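Local atomic coordinates of START domain-containing protein 10 (Homo sapiens, PDB entry 6SER), a protein that binds phospholipids and transfers phosphatidylcholine and phosphatidylethanolamine between membranes, with selectivity for the acyl chains they carry. Residues L82-H87 and L220-W225; V77-L82 and Y171-T176; F103-L108 and P153-R158. All blocks are in the same frame, centred on the assembly; numbering follows the deposited sequence.

Contact 1 of 3, residues L82-H87 and L220-W225. With PO4 (phosphate ion), chain B.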
loop_
_atom_site.group_PDB
_atom_site.type_symbol
_atom_site.label_atom_id
_atom_site.label_comp_id
_atom_site.label_asym_id
_atom_site.label_seq_id
_atom_site.Cartn_x
_atom_site.Cartn_y
_atom_site.Cartn_z
ATOM N N LEU A 82 8.233 11.529 -1.965
ATOM C CA LEU A 82 7.074 10.652 -1.908
ATOM C C LEU A 82 7.487 9.224 -1.556
ATOM O O LEU A 82 6.787 8.535 -0.808
ATOM C CB LEU A 82 6.337 10.717 -3.241
ATOM C CG LEU A 82 4.978 10.058 -3.437
ATOM C CD1 LEU A 82 3.979 10.452 -2.357
ATOM C CD2 LEU A 82 4.497 10.496 -4.771
ATOM N N TYR A 83 8.654 8.785 -2.037
ATOM C CA TYR A 83 9.144 7.442 -1.728
ATOM C C TYR A 83 9.441 7.291 -0.237
ATOM O O TYR A 83 9.037 6.303 0.388
ATOM C CB TYR A 83 10.388 7.151 -2.573
ATOM C CG TYR A 83 10.914 5.724 -2.536
ATOM C CD1 TYR A 83 10.112 4.646 -2.923
ATOM C CD2 TYR A 83 12.226 5.458 -2.155
ATOM C CE1 TYR A 83 10.601 3.340 -2.909
ATOM C CE2 TYR A 83 12.726 4.158 -2.146
ATOM C CZ TYR A 83 11.913 3.106 -2.520
ATOM O OH TYR A 83 12.407 1.815 -2.494
ATOM N N ASP A 84 10.145 8.268 0.351
ATOM C CA ASP A 84 10.422 8.238 1.787
ATOM C C ASP A 84 9.137 8.151 2.596
ATOM O O ASP A 84 9.061 7.408 3.588
ATOM C CB ASP A 84 11.202 9.489 2.210
ATOM C CG ASP A 84 12.642 9.478 1.730
ATOM O OD1 ASP A 84 13.147 8.400 1.332
ATOM O OD2 ASP A 84 13.269 10.556 1.768
ATOM N N VAL A 85 8.118 8.909 2.189
ATOM C CA VAL A 85 6.882 8.983 2.962
ATOM C C VAL A 85 6.150 7.648 2.929
ATOM O O VAL A 85 5.637 7.178 3.952
ATOM C CB VAL A 85 6.014 10.132 2.426
ATOM C CG1 VAL A 85 4.630 10.112 3.064
ATOM C CG2 VAL A 85 6.723 11.453 2.665
ATOM N N LEU A 86 6.100 7.011 1.759
ATOM C CA LEU A 86 5.499 5.686 1.687
ATOM C C LEU A 86 6.269 4.671 2.524
ATOM O O LEU A 86 5.660 3.769 3.105
ATOM C CB LEU A 86 5.416 5.222 0.233
ATOM C CG LEU A 86 4.386 5.984 -0.611
ATOM C CD1 LEU A 86 4.343 5.473 -2.050
ATOM C CD2 LEU A 86 3.027 5.889 0.036
ATOM N N HIS A 87 7.591 4.812 2.619
ATOM C CA HIS A 87 8.394 3.838 3.349
ATOM C C HIS A 87 8.385 4.069 4.857
ATOM O O HIS A 87 8.544 3.111 5.619
ATOM C CB HIS A 87 9.841 3.863 2.846
ATOM C CG HIS A 87 10.139 2.843 1.788
ATOM N ND1 HIS A 87 10.116 1.488 2.035
ATOM C CD2 HIS A 87 10.504 2.981 0.488
ATOM C CE1 HIS A 87 10.439 0.833 0.931
ATOM N NE2 HIS A 87 10.675 1.717 -0.024
ATOM N N LEU A 220 4.710 17.482 1.949
ATOM C CA LEU A 220 5.177 18.857 2.120
ATOM C C LEU A 220 5.771 19.065 3.505
ATOM O O LEU A 220 6.761 19.792 3.661
ATOM C CB LEU A 220 4.034 19.848 1.887
ATOM C CG LEU A 220 3.359 19.812 0.515
ATOM C CD1 LEU A 220 2.166 20.753 0.479
ATOM C CD2 LEU A 220 4.356 20.158 -0.575
ATOM N N LYS A 221 5.184 18.441 4.520
ATOM C CA LYS A 221 5.670 18.574 5.884
ATOM C C LYS A 221 6.789 17.591 6.208
ATOM O O LYS A 221 7.394 17.697 7.280
ATOM C CB LYS A 221 4.505 18.401 6.871
ATOM C CG LYS A 221 3.479 19.538 6.819
ATOM C CD LYS A 221 3.948 20.747 7.626
ATOM C CE LYS A 221 3.081 21.982 7.389
ATOM N NZ LYS A 221 3.624 22.839 6.288
ATOM N N TYR A 222 7.101 16.655 5.300
ATOM C CA TYR A 222 8.011 15.572 5.667
ATOM C C TYR A 222 9.442 16.045 5.892
ATOM O O TYR A 222 10.022 15.688 6.934
ATOM C CB TYR A 222 7.952 14.446 4.630
ATOM C CG TYR A 222 8.849 13.282 5.011
ATOM C CD1 TYR A 222 8.553 12.491 6.115
ATOM C CD2 TYR A 222 9.997 12.984 4.276
ATOM C CE1 TYR A 222 9.369 11.432 6.480
ATOM C CE2 TYR A 222 10.811 11.925 4.627
ATOM C CZ TYR A 222 10.494 11.153 5.735
ATOM O OH TYR A 222 11.306 10.098 6.091
ATOM N N PRO A 223 10.077 16.809 4.987
ATOM C CA PRO A 223 11.488 17.187 5.223
ATOM C C PRO A 223 11.729 17.821 6.582
ATOM O O PRO A 223 12.685 17.445 7.270
ATOM C CB PRO A 223 11.782 18.154 4.067
ATOM C CG PRO A 223 10.859 17.670 2.956
ATOM C CD PRO A 223 9.592 17.329 3.690
ATOM N N GLU A 224 10.858 18.743 7.005
ATOM C CA GLU A 224 11.010 19.375 8.313
ATOM C C GLU A 224 10.788 18.381 9.446
ATOM O O GLU A 224 11.534 18.379 10.433
ATOM C CB GLU A 224 10.047 20.554 8.446
ATOM C CG GLU A 224 10.452 21.775 7.626
ATOM C CD GLU A 224 9.412 22.884 7.669
ATOM O OE1 GLU A 224 8.217 22.579 7.882
ATOM O OE2 GLU A 224 9.795 24.063 7.495
ATOM N N TRP A 225 9.761 17.535 9.330
ATOM C CA TRP A 225 9.520 16.532 10.361
ATOM C C TRP A 225 10.683 15.547 10.453
ATOM O O TRP A 225 11.148 15.215 11.550
ATOM C CB TRP A 225 8.210 15.795 10.076
ATOM C CG TRP A 225 7.854 14.807 11.136
ATOM C CD1 TRP A 225 7.069 15.024 12.234
ATOM C CD2 TRP A 225 8.273 13.442 11.204
ATOM N NE1 TRP A 225 6.970 13.878 12.980
ATOM C CE2 TRP A 225 7.699 12.889 12.370
ATOM C CE3 TRP A 225 9.072 12.630 10.390
ATOM C CZ2 TRP A 225 7.905 11.558 12.749
ATOM C CZ3 TRP A 225 9.271 11.304 10.763
ATOM C CH2 TRP A 225 8.693 10.783 11.935
HETATM P P PO4 B . 6.330 14.484 16.854
HETATM O O1 PO4 B . 6.099 13.461 15.891
HETATM O O2 PO4 B . 5.327 14.462 17.824
HETATM O O3 PO4 B . 6.324 15.715 16.195
HETATM O O4 PO4 B . 7.583 14.284 17.500
#

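Contact 2 of 3, residues V77-L82 and Y171-T176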
loop_
_atom_site.group_PDB
_atom_site.type_symbol
_atom_site.label_atom_id
_atom_site.label_comp_id
_atom_site.label_asym_id
_atom_site.label_seq_id
_atom_site.Cartn_x
_atom_site.Cartn_y
_atom_site.Cartn_z
ATOM N N VAL A 77 6.513 18.195 -5.300
ATOM C CA VAL A 77 7.255 17.278 -4.434
ATOM C C VAL A 77 8.004 16.280 -5.312
ATOM O O VAL A 77 7.434 15.735 -6.268
ATOM C CB VAL A 77 6.348 16.578 -3.402
ATOM C CG1 VAL A 77 5.360 17.564 -2.787
ATOM C CG2 VAL A 77 5.628 15.379 -3.986
ATOM N N PRO A 78 9.287 16.044 -5.063
ATOM C CA PRO A 78 10.036 15.091 -5.886
ATOM C C PRO A 78 9.681 13.650 -5.547
ATOM O O PRO A 78 9.161 13.340 -4.472
ATOM C CB PRO A 78 11.501 15.399 -5.549
ATOM C CG PRO A 78 11.456 15.999 -4.193
ATOM C CD PRO A 78 10.142 16.724 -4.072
ATOM N N ALA A 79 9.977 12.767 -6.507
ATOM C CA ALA A 79 9.672 11.346 -6.357
ATOM C C ALA A 79 10.325 10.750 -5.113
ATOM O O ALA A 79 9.723 9.913 -4.431
ATOM C CB ALA A 79 10.120 10.582 -7.601
ATOM N N GLU A 80 11.566 11.155 -4.811
ATOM C CA GLU A 80 12.273 10.588 -3.667
ATOM C C GLU A 80 11.587 10.943 -2.359
ATOM O O GLU A 80 11.591 10.138 -1.423
ATOM C CB GLU A 80 13.735 11.055 -3.643
ATOM C CG GLU A 80 13.951 12.502 -4.066
ATOM C CD GLU A 80 14.262 12.636 -5.557
ATOM O OE1 GLU A 80 15.439 12.454 -5.945
ATOM O OE2 GLU A 80 13.330 12.907 -6.345
ATOM N N THR A 81 10.984 12.130 -2.276
ATOM C CA THR A 81 10.273 12.502 -1.057
ATOM C C THR A 81 9.002 11.679 -0.891
ATOM O O THR A 81 8.716 11.167 0.199
ATOM C CB THR A 81 9.950 13.993 -1.070
ATOM O OG1 THR A 81 11.170 14.743 -1.104
ATOM C CG2 THR A 81 9.159 14.373 0.172
ATOM N N LEU A 82 8.233 11.529 -1.965
ATOM C CA LEU A 82 7.074 10.652 -1.908
ATOM C C LEU A 82 7.487 9.224 -1.556
ATOM O O LEU A 82 6.787 8.535 -0.808
ATOM C CB LEU A 82 6.337 10.717 -3.241
ATOM C CG LEU A 82 4.978 10.058 -3.437
ATOM C CD1 LEU A 82 3.979 10.452 -2.357
ATOM C CD2 LEU A 82 4.497 10.496 -4.771
ATOM N N TYR A 171 2.139 1.056 -5.125
ATOM C CA TYR A 171 2.318 2.419 -5.575
ATOM C C TYR A 171 3.353 2.435 -6.680
ATOM O O TYR A 171 4.364 1.732 -6.605
ATOM C CB TYR A 171 2.783 3.333 -4.431
ATOM C CG TYR A 171 1.833 3.420 -3.268
ATOM C CD1 TYR A 171 0.958 4.496 -3.158
ATOM C CD2 TYR A 171 1.805 2.416 -2.282
ATOM C CE1 TYR A 171 0.079 4.585 -2.096
ATOM C CE2 TYR A 171 0.932 2.492 -1.217
ATOM C CZ TYR A 171 0.071 3.579 -1.129
ATOM O OH TYR A 171 -0.799 3.661 -0.068
ATOM N N LEU A 172 3.058 3.193 -7.731
ATOM C CA LEU A 172 4.014 3.509 -8.782
ATOM C C LEU A 172 4.298 4.999 -8.679
ATOM O O LEU A 172 3.374 5.816 -8.770
ATOM C CB LEU A 172 3.476 3.146 -10.172
ATOM C CG LEU A 172 4.335 3.662 -11.321
ATOM C CD1 LEU A 172 5.618 2.865 -11.366
ATOM C CD2 LEU A 172 3.574 3.557 -12.640
ATOM N N ILE A 173 5.553 5.349 -8.435
ATOM C CA ILE A 173 5.976 6.739 -8.411
ATOM C C ILE A 173 6.771 6.984 -9.685
ATOM O O ILE A 173 7.761 6.296 -9.955
ATOM C CB ILE A 173 6.799 7.067 -7.152
ATOM C CG1 ILE A 173 6.026 6.687 -5.879
ATOM C CG2 ILE A 173 7.168 8.558 -7.114
ATOM C CD1 ILE A 173 6.794 6.941 -4.601
ATOM N N GLN A 174 6.314 7.923 -10.499
ATOM C CA GLN A 174 7.004 8.281 -11.729
ATOM C C GLN A 174 7.531 9.695 -11.564
ATOM O O GLN A 174 6.750 10.626 -11.323
ATOM C CB GLN A 174 6.072 8.166 -12.935
ATOM C CG GLN A 174 5.736 6.718 -13.293
ATOM C CD GLN A 174 4.533 6.588 -14.209
ATOM O OE1 GLN A 174 3.454 7.105 -13.910
ATOM N NE2 GLN A 174 4.709 5.885 -15.325
ATOM N N SER A 175 8.850 9.847 -11.645
ATOM C CA SER A 175 9.438 11.178 -11.598
ATOM C C SER A 175 9.140 11.926 -12.889
ATOM O O SER A 175 9.293 11.380 -13.986
ATOM C CB SER A 175 10.942 11.102 -11.389
ATOM O OG SER A 175 11.477 12.413 -11.373
ATOM N N THR A 176 8.708 13.174 -12.759
ATOM C CA THR A 176 8.449 14.041 -13.904
ATOM C C THR A 176 9.441 15.200 -13.934
ATOM O O THR A 176 9.112 16.311 -14.345
ATOM C CB THR A 176 7.014 14.565 -13.888
ATOM O OG1 THR A 176 6.788 15.326 -12.694
ATOM C CG2 THR A 176 6.015 13.411 -13.953
HETATM O O HOH W 1 11.193 13.487 -9.059
#

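Contact 3 of 3, residues F103-L108 and P153-R158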
loop_
_atom_site.group_PDB
_atom_site.type_symbol
_atom_site.label_atom_id
_atom_site.label_comp_id
_atom_site.label_asym_id
_atom_site.label_seq_id
_atom_site.Cartn_x
_atom_site.Cartn_y
_atom_site.Cartn_z
ATOM N N PHE A 103 3.924 -1.468 12.154
ATOM C CA PHE A 103 5.339 -1.749 12.368
ATOM C C PHE A 103 5.733 -2.920 11.491
ATOM O O PHE A 103 4.896 -3.756 11.147
ATOM C CB PHE A 103 5.633 -2.077 13.837
ATOM C CG PHE A 103 4.746 -3.148 14.404
ATOM C CD1 PHE A 103 5.072 -4.491 14.273
ATOM C CD2 PHE A 103 3.568 -2.808 15.066
ATOM C CE1 PHE A 103 4.237 -5.483 14.797
ATOM C CE2 PHE A 103 2.737 -3.783 15.599
ATOM C CZ PHE A 103 3.071 -5.127 15.463
ATOM N N ASP A 104 7.010 -2.974 11.135
ATOM C CA ASP A 104 7.517 -4.138 10.425
ATOM C C ASP A 104 7.785 -5.258 11.414
ATOM O O ASP A 104 8.086 -5.019 12.586
ATOM C CB ASP A 104 8.795 -3.806 9.655
ATOM C CG ASP A 104 8.520 -3.034 8.378
ATOM O OD1 ASP A 104 7.375 -3.100 7.877
ATOM O OD2 ASP A 104 9.449 -2.367 7.875
ATOM N N ILE A 105 7.670 -6.487 10.928
ATOM C CA ILE A 105 7.818 -7.682 11.749
ATOM C C ILE A 105 9.159 -8.353 11.513
ATOM O O ILE A 105 9.860 -8.726 12.455
ATOM C CB ILE A 105 6.655 -8.658 11.474
ATOM C CG1 ILE A 105 5.325 -8.042 11.933
ATOM C CG2 ILE A 105 6.932 -10.031 12.114
ATOM C CD1 ILE A 105 4.103 -8.840 11.529
ATOM N N ALA A 106 9.523 -8.524 10.250
ATOM C CA ALA A 106 10.745 -9.229 9.913
ATOM C C ALA A 106 11.099 -8.910 8.474
ATOM O O ALA A 106 10.268 -8.444 7.693
ATOM C CB ALA A 106 10.598 -10.743 10.116
ATOM N N ARG A 107 12.342 -9.187 8.137
ATOM C CA ARG A 107 12.865 -8.963 6.806
ATOM C C ARG A 107 13.014 -10.304 6.095
ATOM O O ARG A 107 13.361 -11.317 6.715
ATOM C CB ARG A 107 14.200 -8.214 6.894
ATOM C CG ARG A 107 15.113 -8.425 5.714
ATOM C CD ARG A 107 16.013 -7.218 5.478
ATOM N NE ARG A 107 16.666 -6.734 6.695
ATOM C CZ ARG A 107 17.754 -7.279 7.231
ATOM N NH1 ARG A 107 18.311 -8.346 6.673
ATOM N NH2 ARG A 107 18.282 -6.760 8.334
ATOM N N LEU A 108 12.709 -10.319 4.803
ATOM C CA LEU A 108 12.926 -11.505 3.978
ATOM C C LEU A 108 14.196 -11.382 3.150
ATOM O O LEU A 108 15.097 -12.217 3.254
ATOM C CB LEU A 108 11.733 -11.736 3.044
ATOM C CG LEU A 108 10.425 -12.182 3.673
ATOM C CD1 LEU A 108 9.342 -11.835 2.692
ATOM C CD2 LEU A 108 10.430 -13.692 3.964
ATOM N N PRO A 153 2.839 -16.963 11.695
ATOM C CA PRO A 153 2.308 -17.801 12.787
ATOM C C PRO A 153 2.187 -17.079 14.116
ATOM O O PRO A 153 1.347 -17.454 14.935
ATOM C CB PRO A 153 3.322 -18.953 12.870
ATOM C CG PRO A 153 4.065 -18.924 11.582
ATOM C CD PRO A 153 4.097 -17.496 11.150
ATOM N N LYS A 154 2.976 -16.044 14.358
ATOM C CA LYS A 154 2.865 -15.308 15.608
ATOM C C LYS A 154 1.866 -14.161 15.537
ATOM O O LYS A 154 1.707 -13.430 16.518
ATOM C CB LYS A 154 4.240 -14.777 16.015
ATOM C CG LYS A 154 5.318 -15.853 16.023
ATOM C CD LYS A 154 6.631 -15.320 16.586
ATOM C CE LYS A 154 7.712 -15.154 15.485
ATOM N NZ LYS A 154 7.916 -16.409 14.730
ATOM N N TYR A 155 1.185 -13.973 14.410
ATOM C CA TYR A 155 0.203 -12.900 14.271
ATOM C C TYR A 155 -1.115 -13.482 13.778
ATOM O O TYR A 155 -1.564 -13.179 12.666
ATOM C CB TYR A 155 0.725 -11.801 13.343
ATOM C CG TYR A 155 1.899 -11.073 13.949
ATOM C CD1 TYR A 155 1.733 -9.858 14.602
ATOM C CD2 TYR A 155 3.172 -11.623 13.910
ATOM C CE1 TYR A 155 2.803 -9.211 15.180
ATOM C CE2 TYR A 155 4.243 -10.985 14.487
ATOM C CZ TYR A 155 4.061 -9.782 15.114
ATOM O OH TYR A 155 5.158 -9.164 15.683
ATOM N N PRO A 156 -1.775 -14.308 14.592
ATOM C CA PRO A 156 -3.093 -14.821 14.212
ATOM C C PRO A 156 -4.137 -13.727 14.339
ATOM O O PRO A 156 -3.871 -12.677 14.943
ATOM C CB PRO A 156 -3.332 -15.951 15.226
ATOM C CG PRO A 156 -2.630 -15.470 16.449
ATOM C CD PRO A 156 -1.414 -14.707 15.968
ATOM N N PRO A 157 -5.334 -13.924 13.790
ATOM C CA PRO A 157 -6.389 -12.922 13.971
ATOM C C PRO A 157 -6.649 -12.643 15.445
ATOM O O PRO A 157 -6.516 -13.517 16.304
ATOM C CB PRO A 157 -7.615 -13.570 13.310
ATOM C CG PRO A 157 -7.048 -14.564 12.336
ATOM C CD PRO A 157 -5.792 -15.074 12.987
ATOM N N ARG A 158 -7.042 -11.413 15.728
ATOM C CA ARG A 158 -7.428 -11.000 17.068
ATOM C C ARG A 158 -8.938 -10.875 17.147
ATOM O O ARG A 158 -9.566 -10.334 16.234
ATOM C CB ARG A 158 -6.791 -9.663 17.426
ATOM C CG ARG A 158 -5.361 -9.788 17.858
ATOM C CD ARG A 158 -4.577 -8.578 17.421
ATOM N NE ARG A 158 -5.145 -7.348 17.958
ATOM C CZ ARG A 158 -4.919 -6.890 19.184
ATOM N NH1 ARG A 158 -4.127 -7.568 20.005
ATOM N NH2 ARG A 158 -5.483 -5.758 19.588
#

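Contact 1 of 3, residues L82-H87 and L220-W225
The carboxylate of Asp84 is gripped at both oxygens, OD1 by Trp236 NE1 and OD2 by a salt bridge to Lys234, while its CB rests against Tyr222. That CB lies 3.5 Å from Tyr222 CE2. The two side chains cross at about a right angle, with the carboxylate and ring planes 55° apart. The acid is therefore held in place by the chain beyond helix 197-227, and the closest approach of the tyrosine is to its CB.

Val85 takes the ring face. Its CG2 sits 4.1 Å from the centroid of the Tyr222 ring, 27° off the normal, in a CH-pi contact. It leans toward the root of the ring, 3.7 Å from Tyr222 CG. CG2, the branch anti to the carbonyl carbon, is the one that reaches the ring. The phenol oxygen of Tyr222 is bonded to Asp88 OD1, just past helix 79-87, so the ring is fixed at its far end as well.

One turn on, Trp225 takes no part in the packing against 82-87. Its NE1 donates to O1 of a phosphate ion at 3.1 Å and 158°. His229 NE2 also binds this ion, which probably came from the crystallisation liquor.

Tyr222 stands next to the kink at Pro223. The contact ties short helix 79-87 to the long C-terminal helix of the START domain, the helix that lies across the curved sheet in this helix-grip fold.

Contact 2 of 3, residues V77-L82 and Y171-T176
Apolar packing between Ile173 and two helix residues, Ala79 and Leu82, makes up most of this buried contact. Ile173 reaches both with separate branches. Its CG2, anti to the backbone N, presses on the methyl of Ala79, with CG2 3.6 Å from Ala79 CB. The other branch is extended (chi2 178°). It carries CD1 to within 3.8 Å of Leu82 CG. The Leu82 and Ile173 side chains cross obliquely, and Leu82 CD2 also comes within 4.0 Å of Ile173 CG2. The isoleucine thus spans the first turn of the helix. Farther along the strand the packing thins out. Ala79 CB is 3.9 Å from Ser175 CB, a looser touch.

This is the START fold's meeting of helix 79-87 with the curled sheet. Pro78 is the N-cap, and its carbonyl accepts Leu82 N to start the helix. Strand 161-175 is bonded on one side to strand 142-151, where Ile173 pairs with Tyr143, and on the other to strand 181-190. Leu82 also touches Cys181 and Ile183 there, and Cys219 on helix 197-227.

The polar link runs through one water. The backbone N of Ala79, in the first turn of the helix, donates to it at 2.9 Å. The same water is 2.6 Å from Ser175 OG and so bridges helix and strand. The Ser175 hydroxyl also has a weak bond to Gly177 N.

Contact 3 of 3, residues F103-L108 and P153-R158
Ile105 points its outer methyl straight at the Tyr155 ring, the two side chains coming from opposite directions. Ile105 belongs to a classic beta bulge in strand 99-109: it and Ala106 both face Val114 on the antiparallel neighbour, strand 112-119. Tyr155 belongs to the loop that joins strands 142-151 and 161-175 of the START domain sheet. The contact lays this loop against the bulged strand on the protein surface.

The methyl meets the ring almost head on. Ile105 CD1 is 3.6 Å from the centroid of the Tyr155 ring, only 8° off the normal, a CH-pi contact over the ring face. CD1 stands over the centre and is close to every ring carbon. The extended end of the isoleucine (chi2 172°) makes this possible by carrying CD1 well clear of its backbone. The second branch sits nearer the rim, with Ile105 CG2 3.7 Å from Tyr155 CE2. Ile105 CG1 lies 3.8 Å from Tyr155 CZ, so CG1, CG2 and CD1 all take part.

Phe103 approaches differently. It brings the edge of its ring to Tyr155, with CE1 leading. The CB bond of Phe103 does not aim at the loop, but the ring end comes nearer to it. Its ring also meets that of Tyr116. Phe103 CE1 and Tyr155 CE1 are 4.0 Å apart.

Other residues frame the tyrosine. Ile131 on strand 127-139 touches both Tyr155 and Ile105, and the His152 ring meets the Tyr155 ring edge-to-face. The phenol oxygen has a weak hydrogen bond to a triethylene glycol, probably from the crystallisation liquor. At the phenylalanine edge, near the plane of that ring, Tyr155 OH lies 3.9 Å from Phe103 CE1.

From the N terminus, the chain first passes 77-82 and 82-87, which open contacts 2 and 1 on helix 79-87 and share Leu82. It then runs into strand 99-109, where contact 3 opens. Contact 3 closes first, at 153-158, and its loop lies within both of the others. Contact 2 closes next, at 171-176, and contact 1 last, at 220-225, so these two cross. They also touch, for example where Leu86 packs on Tyr171. Together they place helix 79-87 between the sheet and helix 197-227. Contact 3 joins a strand to a loop of the same sheet, its centre about 28 Å from that of contact 2.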